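Local structure of RNA-directed RNA polymerase (3ZED) at residues Q416-M419 with Y420-T424; A474-F477 with L478-L482; L626-T629 with A630-M634. The protein probably copies viral RNA as an RNA-dependent polymerase, joining ribonucleoside triphosphates into new strands, and occurs both free and covalently linked to the genome. All coordinates share one frame; numbering follows the deposited sequence.

Contact 1: residues Q416-M419 with Y420-T424; sequences QAMM and YYLLT
Met418 and Leu422, one turn apart on helix 412-426, make the main apolar contact between 416-419 and 420-424. The thioether SD of Met418 lies 4.1 Å from CG of Leu422 and 4.2 Å from CD2 of Tyr421, at the ring edge. The bend at chi2 (52°) brings the sulfur beside both residues, a shape that an unbranched, flexible residue adopts easily.

Backbone hydrogen bonds of the i to i+4 kind join the segments. Tyr420 N, Tyr421 N, Leu422 N and Leu423 N donate to the carbonyls of Gln416, Ala417, Met418 and Met419, and the bond from Leu422 N to Met418 O measures 2.9 Å.

Thr424 adds a side-chain bond: its OG1 donates to Tyr420 O at 2.8 Å, while its own N reaches that oxygen from the other face of the carbonyl plane. Its CG2 sits 3.8 Å above one face of the Tyr420 ring, toward the rim.

Polar ends bond outward: Tyr420 OH to Glu195 OE1, Tyr421 OH to Leu205 O and Gln416 NE2 to Met445 O of helix 438-452. This buried palm helix therefore packs through apolar surfaces and settles its polar tips on neighbouring parts of the fold.

Contact 2: residues A474-F477 with L478-L482; sequences AFTF and LNNHL
The first turn of helix 476-493, in the palm region of the polymerase, joins 474-477 to 478-482, with Phe475 at the N-cap position. Its carbonyl starts the helical bonding: Asn479 N donates to Phe475 O at 2.9 Å in a nearly straight bond (171°). Thr476 O and Phe477 O receive Asn480 N and His481 N in the same i to i+4 pattern.

At this helix start the Phe475 ring takes a CH-pi contact from Leu478, whose CD1 stands over one face, 4.2 Å from the ring centroid. The amide of Asn479 crosses the same side chain, with ND2 3.5 Å from Phe475 CB and OD1 at the ring edge. Gln469 accepts a hydrogen bond from that ND2, whereas OD1 is buried and has no polar partner in the model.

A water bridges the entry to the helix, donating to Ala474 O at 2.7 Å and accepting from Leu478 N at 3.3 Å.

The rings of Phe477 and His481 run alongside each other, nearly parallel (27°) but strongly offset, centroids 5.2 Å apart; Phe477 CZ comes 3.5 Å from His481 ND1. Histidine suits this place because ND1 accepts from Ala387 N while NE2 donates to Thr204 O.

Contact 3: residues L626-T629 with A630-M634; sequences LLET and AAKHM
Glu628 and Lys632 both start with CG anti to the backbone N (chi1 168° and -179°), but the glutamate then bends at chi2 (54°), whereas the lysine runs on extended. On helix 625-645 of the thumb region this i to i+4 pair brings Glu628 OE2 to the aliphatic part of Lys632, 3.8 Å from its CB. The charged atoms do not meet, since OE2 and NZ stay 5.2 Å apart.

The carboxylate has stronger partners: OE2 forms a salt bridge with Arg617 of helix 604-621 and a hydrogen bond with Tyr540. Such a setting would be expected to favour a charged glutamate, while the long lysine chain carries its amine away from the helix, where NZ makes a weak hydrogen bond to Asp546 O.

Beneath these side chains run the main-chain bonds, from Ala630 N, Ala631 N, Lys632 N and His633 N to the carbonyls of Leu626, Leu627, Glu628 and Thr629. Ala631 N to Leu627 O is 2.8 Å. Small methyl groups suit close packing: Ala630 meets Leu131 of helix 125-137, and Ala631 meets Arg617.

Between the charged ends a water donates to Glu628 OE2 at 2.8 Å; from Lys632 NZ to this water the bond is weak, 3.4 Å.

Overall arrangement
Along the chain the contacts come in series: contacts 1 and 3 lie inside one helix each, 412-426 and 625-645, while contact 2 spans the entry into helix 476-493. The first two belong to the palm region, their centres 12 Å apart, and they touch directly. Leu422 CD1 reaches Phe475 CE2 at 3.6 Å, and Met419 CE lies as close to Phe475 CZ, so the Phe475 ring, just ahead of helix 476-493, packs on the side of helix 412-426. Contact 3 belongs to the thumb region, its centre 50 Å from that of contact 1 and 39 Å from that of contact 2. These helices pack on parts of the chain distant in sequence, helix 125-137 covering one side of contact 3.

Contact 1: residues Q416-M419 with Y420-T424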
loop_
_atom_site.group_PDB
_atom_site.type_symbol
_atom_site.label_atom_id
_atom_site.label_comp_id
_atom_site.label_asym_id
_atom_site.label_seq_id
_atom_site.Cartn_x
_atom_site.Cartn_y
_atom_site.Cartn_z
ATOM N N GLN B 416 -5.089 -13.722 -7.036
ATOM C CA GLN B 416 -6.136 -14.239 -7.904
ATOM C C GLN B 416 -7.493 -14.237 -7.167
ATOM O O GLN B 416 -8.501 -13.876 -7.770
ATOM C CB GLN B 416 -5.772 -15.641 -8.382
ATOM C CG GLN B 416 -6.685 -16.146 -9.492
ATOM C CD GLN B 416 -6.203 -17.461 -9.999
ATOM O OE1 GLN B 416 -6.066 -18.426 -9.241
ATOM N NE2 GLN B 416 -5.929 -17.523 -11.285
ATOM N N ALA B 417 -7.507 -14.632 -5.872
ATOM C CA ALA B 417 -8.715 -14.628 -5.025
ATOM C C ALA B 417 -9.210 -13.180 -4.804
ATOM O O ALA B 417 -10.420 -12.939 -4.807
ATOM C CB ALA B 417 -8.437 -15.313 -3.693
ATOM N N MET B 418 -8.280 -12.216 -4.671
ATOM C CA MET B 418 -8.644 -10.791 -4.541
ATOM C C MET B 418 -9.282 -10.316 -5.871
ATOM O O MET B 418 -10.292 -9.608 -5.842
ATOM C CB MET B 418 -7.428 -9.934 -4.160
ATOM C CG MET B 418 -7.720 -8.413 -4.115
ATOM S SD MET B 418 -9.158 -7.929 -3.105
ATOM C CE MET B 418 -8.642 -8.520 -1.454
ATOM N N MET B 419 -8.702 -10.727 -7.021
ATOM C CA MET B 419 -9.226 -10.406 -8.364
ATOM C C MET B 419 -10.637 -10.973 -8.532
ATOM O O MET B 419 -11.508 -10.299 -9.093
ATOM C CB MET B 419 -8.292 -10.941 -9.479
ATOM C CG MET B 419 -7.079 -10.063 -9.707
ATOM S SD MET B 419 -7.517 -8.410 -10.296
ATOM C CE MET B 419 -5.974 -7.931 -11.086
ATOM N N TYR B 420 -10.866 -12.202 -8.011
ATOM C CA TYR B 420 -12.183 -12.839 -8.028
ATOM C C TYR B 420 -13.191 -11.954 -7.262
ATOM O O TYR B 420 -14.270 -11.677 -7.768
ATOM C CB TYR B 420 -12.096 -14.251 -7.417
ATOM C CG TYR B 420 -13.439 -14.931 -7.282
ATOM C CD1 TYR B 420 -13.975 -15.676 -8.332
ATOM C CD2 TYR B 420 -14.182 -14.829 -6.106
ATOM C CE1 TYR B 420 -15.228 -16.273 -8.228
ATOM C CE2 TYR B 420 -15.439 -15.418 -5.993
ATOM C CZ TYR B 420 -15.953 -16.150 -7.055
ATOM O OH TYR B 420 -17.185 -16.750 -6.948
ATOM N N TYR B 421 -12.820 -11.517 -6.041
ATOM C CA TYR B 421 -13.658 -10.680 -5.183
ATOM C C TYR B 421 -13.994 -9.337 -5.851
ATOM O O TYR B 421 -15.158 -8.938 -5.852
ATOM C CB TYR B 421 -12.975 -10.455 -3.827
ATOM C CG TYR B 421 -13.782 -9.592 -2.885
ATOM C CD1 TYR B 421 -15.003 -10.029 -2.380
ATOM C CD2 TYR B 421 -13.325 -8.340 -2.495
ATOM C CE1 TYR B 421 -15.761 -9.232 -1.528
ATOM C CE2 TYR B 421 -14.068 -7.534 -1.634
ATOM C CZ TYR B 421 -15.293 -7.979 -1.164
ATOM O OH TYR B 421 -16.015 -7.205 -0.299
ATOM N N LEU B 422 -12.999 -8.669 -6.456
ATOM C CA LEU B 422 -13.211 -7.389 -7.136
ATOM C C LEU B 422 -14.116 -7.529 -8.370
ATOM O O LEU B 422 -14.977 -6.684 -8.585
ATOM C CB LEU B 422 -11.869 -6.766 -7.554
ATOM C CG LEU B 422 -10.897 -6.304 -6.425
ATOM C CD1 LEU B 422 -9.602 -5.819 -7.014
ATOM C CD2 LEU B 422 -11.486 -5.165 -5.593
ATOM N N LEU B 423 -13.931 -8.593 -9.175
ATOM C CA LEU B 423 -14.712 -8.784 -10.400
ATOM C C LEU B 423 -16.129 -9.281 -10.137
ATOM O O LEU B 423 -17.002 -8.972 -10.929
ATOM C CB LEU B 423 -14.003 -9.719 -11.393
ATOM C CG LEU B 423 -13.195 -9.022 -12.503
ATOM C CD1 LEU B 423 -11.989 -8.254 -11.926
ATOM C CD2 LEU B 423 -12.721 -10.030 -13.543
ATOM N N THR B 424 -16.370 -10.000 -9.023
ATOM C CA THR B 424 -17.711 -10.500 -8.709
ATOM C C THR B 424 -18.504 -9.465 -7.878
ATOM O O THR B 424 -19.667 -9.246 -8.158
ATOM C CB THR B 424 -17.661 -11.887 -8.004
ATOM O OG1 THR B 424 -16.891 -11.809 -6.804
ATOM C CG2 THR B 424 -17.088 -12.985 -8.888
#

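Contact 2: residues A474-F477 with L478-L482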
loop_
_atom_site.group_PDB
_atom_site.type_symbol
_atom_site.label_atom_id
_atom_site.label_comp_id
_atom_site.label_asym_id
_atom_site.label_seq_id
_atom_site.Cartn_x
_atom_site.Cartn_y
_atom_site.Cartn_z
ATOM N N ALA B 474 0.357 -2.052 -7.148
ATOM C CA ALA B 474 -1.007 -1.530 -6.984
ATOM C C ALA B 474 -1.883 -2.390 -6.041
ATOM O O ALA B 474 -2.760 -1.852 -5.375
ATOM C CB ALA B 474 -1.669 -1.410 -8.344
ATOM N N PHE B 475 -1.627 -3.696 -5.957
ATOM C CA PHE B 475 -2.423 -4.599 -5.111
ATOM C C PHE B 475 -1.765 -4.909 -3.754
ATOM O O PHE B 475 -2.265 -5.782 -3.046
ATOM C CB PHE B 475 -2.726 -5.906 -5.881
ATOM C CG PHE B 475 -3.969 -5.825 -6.762
ATOM C CD1 PHE B 475 -4.095 -4.837 -7.737
ATOM C CD2 PHE B 475 -5.010 -6.728 -6.607
ATOM C CE1 PHE B 475 -5.251 -4.741 -8.525
ATOM C CE2 PHE B 475 -6.157 -6.641 -7.399
ATOM C CZ PHE B 475 -6.272 -5.647 -8.349
ATOM N N THR B 476 -0.697 -4.175 -3.357
ATOM C CA THR B 476 0.015 -4.458 -2.098
ATOM C C THR B 476 -0.967 -4.506 -0.885
ATOM O O THR B 476 -1.034 -5.538 -0.196
ATOM C CB THR B 476 1.194 -3.478 -1.859
ATOM O OG1 THR B 476 2.135 -3.595 -2.938
ATOM C CG2 THR B 476 1.925 -3.766 -0.536
ATOM N N PHE B 477 -1.715 -3.414 -0.651
ATOM C CA PHE B 477 -2.687 -3.316 0.458
ATOM C C PHE B 477 -3.725 -4.446 0.393
ATOM O O PHE B 477 -3.979 -5.105 1.411
ATOM C CB PHE B 477 -3.420 -1.941 0.448
ATOM C CG PHE B 477 -4.562 -1.866 1.453
ATOM C CD1 PHE B 477 -5.832 -2.349 1.131
ATOM C CD2 PHE B 477 -4.362 -1.328 2.720
ATOM C CE1 PHE B 477 -6.859 -2.359 2.083
ATOM C CE2 PHE B 477 -5.395 -1.328 3.672
ATOM C CZ PHE B 477 -6.627 -1.852 3.350
ATOM N N LEU B 478 -4.362 -4.618 -0.797
ATOM C CA LEU B 478 -5.442 -5.589 -1.011
ATOM C C LEU B 478 -5.004 -7.024 -0.743
ATOM O O LEU B 478 -5.696 -7.746 -0.029
ATOM C CB LEU B 478 -6.032 -5.467 -2.443
ATOM C CG LEU B 478 -6.787 -4.173 -2.752
ATOM C CD1 LEU B 478 -7.114 -4.060 -4.221
ATOM C CD2 LEU B 478 -8.041 -4.054 -1.916
ATOM N N ASN B 479 -3.853 -7.425 -1.281
ATOM C CA ASN B 479 -3.320 -8.778 -1.086
ATOM C C ASN B 479 -2.924 -9.013 0.378
ATOM O O ASN B 479 -3.196 -10.076 0.902
ATOM C CB ASN B 479 -2.133 -9.036 -2.017
ATOM C CG ASN B 479 -2.477 -9.026 -3.479
ATOM O OD1 ASN B 479 -3.617 -9.258 -3.871
ATOM N ND2 ASN B 479 -1.481 -8.794 -4.323
ATOM N N ASN B 480 -2.318 -8.021 1.038
ATOM C CA ASN B 480 -1.957 -8.133 2.456
ATOM C C ASN B 480 -3.213 -8.216 3.325
ATOM O O ASN B 480 -3.261 -9.020 4.255
ATOM C CB ASN B 480 -1.087 -6.946 2.884
ATOM C CG ASN B 480 0.376 -7.073 2.509
ATOM O OD1 ASN B 480 0.851 -8.117 2.084
ATOM N ND2 ASN B 480 1.119 -6.001 2.645
ATOM N N HIS B 481 -4.259 -7.413 2.988
ATOM C CA HIS B 481 -5.533 -7.409 3.719
ATOM C C HIS B 481 -6.228 -8.781 3.622
ATOM O O HIS B 481 -6.810 -9.242 4.606
ATOM C CB HIS B 481 -6.440 -6.282 3.196
ATOM C CG HIS B 481 -7.561 -5.908 4.127
ATOM N ND1 HIS B 481 -7.436 -4.854 5.027
ATOM C CD2 HIS B 481 -8.806 -6.430 4.235
ATOM C CE1 HIS B 481 -8.610 -4.760 5.635
ATOM N NE2 HIS B 481 -9.458 -5.707 5.212
ATOM N N LEU B 482 -6.135 -9.443 2.452
ATOM C CA LEU B 482 -6.702 -10.780 2.259
ATOM C C LEU B 482 -5.958 -11.820 3.149
ATOM O O LEU B 482 -6.600 -12.667 3.786
ATOM C CB LEU B 482 -6.671 -11.170 0.773
ATOM C CG LEU B 482 -6.956 -12.646 0.376
ATOM C CD1 LEU B 482 -8.216 -13.184 1.040
ATOM C CD2 LEU B 482 -7.212 -12.722 -1.085
HETATM O O HOH W 1 -3.814 -2.269 -2.978
#

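Contact 3: residues L626-T629 with A630-M634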
loop_
_atom_site.group_PDB
_atom_site.type_symbol
_atom_site.label_atom_id
_atom_site.label_comp_id
_atom_site.label_asym_id
_atom_site.label_seq_id
_atom_site.Cartn_x
_atom_site.Cartn_y
_atom_site.Cartn_z
ATOM N N LEU B 626 9.094 18.920 26.895
ATOM C CA LEU B 626 10.427 19.300 26.441
ATOM C C LEU B 626 10.464 19.468 24.921
ATOM O O LEU B 626 10.992 20.461 24.421
ATOM C CB LEU B 626 11.494 18.293 26.890
ATOM C CG LEU B 626 12.955 18.787 26.782
ATOM C CD1 LEU B 626 13.258 19.859 27.818
ATOM C CD2 LEU B 626 13.942 17.618 26.861
ATOM N N LEU B 627 9.900 18.516 24.198
ATOM C CA LEU B 627 9.892 18.540 22.743
ATOM C C LEU B 627 9.131 19.758 22.210
ATOM O O LEU B 627 9.627 20.411 21.292
ATOM C CB LEU B 627 9.311 17.223 22.159
ATOM C CG LEU B 627 9.263 17.087 20.628
ATOM C CD1 LEU B 627 10.661 17.228 20.006
ATOM C CD2 LEU B 627 8.633 15.757 20.225
ATOM N N GLU B 628 7.954 20.054 22.799
ATOM C CA GLU B 628 7.108 21.170 22.420
ATOM C C GLU B 628 7.807 22.513 22.731
ATOM O O GLU B 628 7.749 23.400 21.898
ATOM C CB GLU B 628 5.725 21.062 23.119
ATOM C CG GLU B 628 4.837 22.299 23.042
ATOM C CD GLU B 628 4.541 22.882 21.671
ATOM O OE1 GLU B 628 4.560 22.132 20.671
ATOM O OE2 GLU B 628 4.209 24.083 21.613
ATOM N N THR B 629 8.486 22.652 23.888
ATOM C CA THR B 629 9.189 23.893 24.227
ATOM C C THR B 629 10.310 24.159 23.205
ATOM O O THR B 629 10.374 25.273 22.671
ATOM C CB THR B 629 9.730 23.860 25.668
ATOM O OG1 THR B 629 8.719 23.337 26.540
ATOM C CG2 THR B 629 10.160 25.235 26.158
ATOM N N ALA B 630 11.145 23.114 22.892
ATOM C CA ALA B 630 12.240 23.200 21.920
ATOM C C ALA B 630 11.729 23.413 20.478
ATOM O O ALA B 630 12.243 24.310 19.809
ATOM C CB ALA B 630 13.109 21.965 21.983
ATOM N N ALA B 631 10.725 22.615 20.007
ATOM C CA ALA B 631 10.172 22.749 18.649
ATOM C C ALA B 631 9.467 24.105 18.441
ATOM O O ALA B 631 9.639 24.695 17.373
ATOM C CB ALA B 631 9.218 21.606 18.325
ATOM N N LYS B 632 8.684 24.593 19.442
ATOM C CA LYS B 632 8.002 25.900 19.361
ATOM C C LYS B 632 9.054 26.994 19.152
ATOM O O LYS B 632 8.908 27.826 18.256
ATOM C CB LYS B 632 7.149 26.192 20.620
ATOM C CG LYS B 632 6.402 27.529 20.594
ATOM C CD LYS B 632 5.610 27.775 21.884
ATOM C CE LYS B 632 4.565 28.863 21.704
ATOM N NZ LYS B 632 3.658 29.042 22.890
ATOM N N HIS B 633 10.134 26.943 19.954
ATOM C CA HIS B 633 11.253 27.876 19.869
ATOM C C HIS B 633 11.871 27.854 18.467
ATOM O O HIS B 633 12.062 28.904 17.866
ATOM C CB HIS B 633 12.320 27.552 20.924
ATOM C CG HIS B 633 13.518 28.444 20.824
ATOM N ND1 HIS B 633 14.647 28.057 20.127
ATOM C CD2 HIS B 633 13.694 29.711 21.265
ATOM C CE1 HIS B 633 15.493 29.077 20.221
ATOM N NE2 HIS B 633 14.956 30.095 20.882
ATOM N N MET B 634 12.142 26.656 17.942
ATOM C CA MET B 634 12.707 26.450 16.611
ATOM C C MET B 634 11.778 26.996 15.529
ATOM O O MET B 634 12.248 27.650 14.605
ATOM C CB MET B 634 12.991 24.967 16.368
ATOM C CG MET B 634 14.211 24.472 17.098
ATOM S SD MET B 634 15.727 24.790 16.170
ATOM C CE MET B 634 16.230 26.332 16.851
HETATM O O HOH W 2 3.732 25.790 23.773
#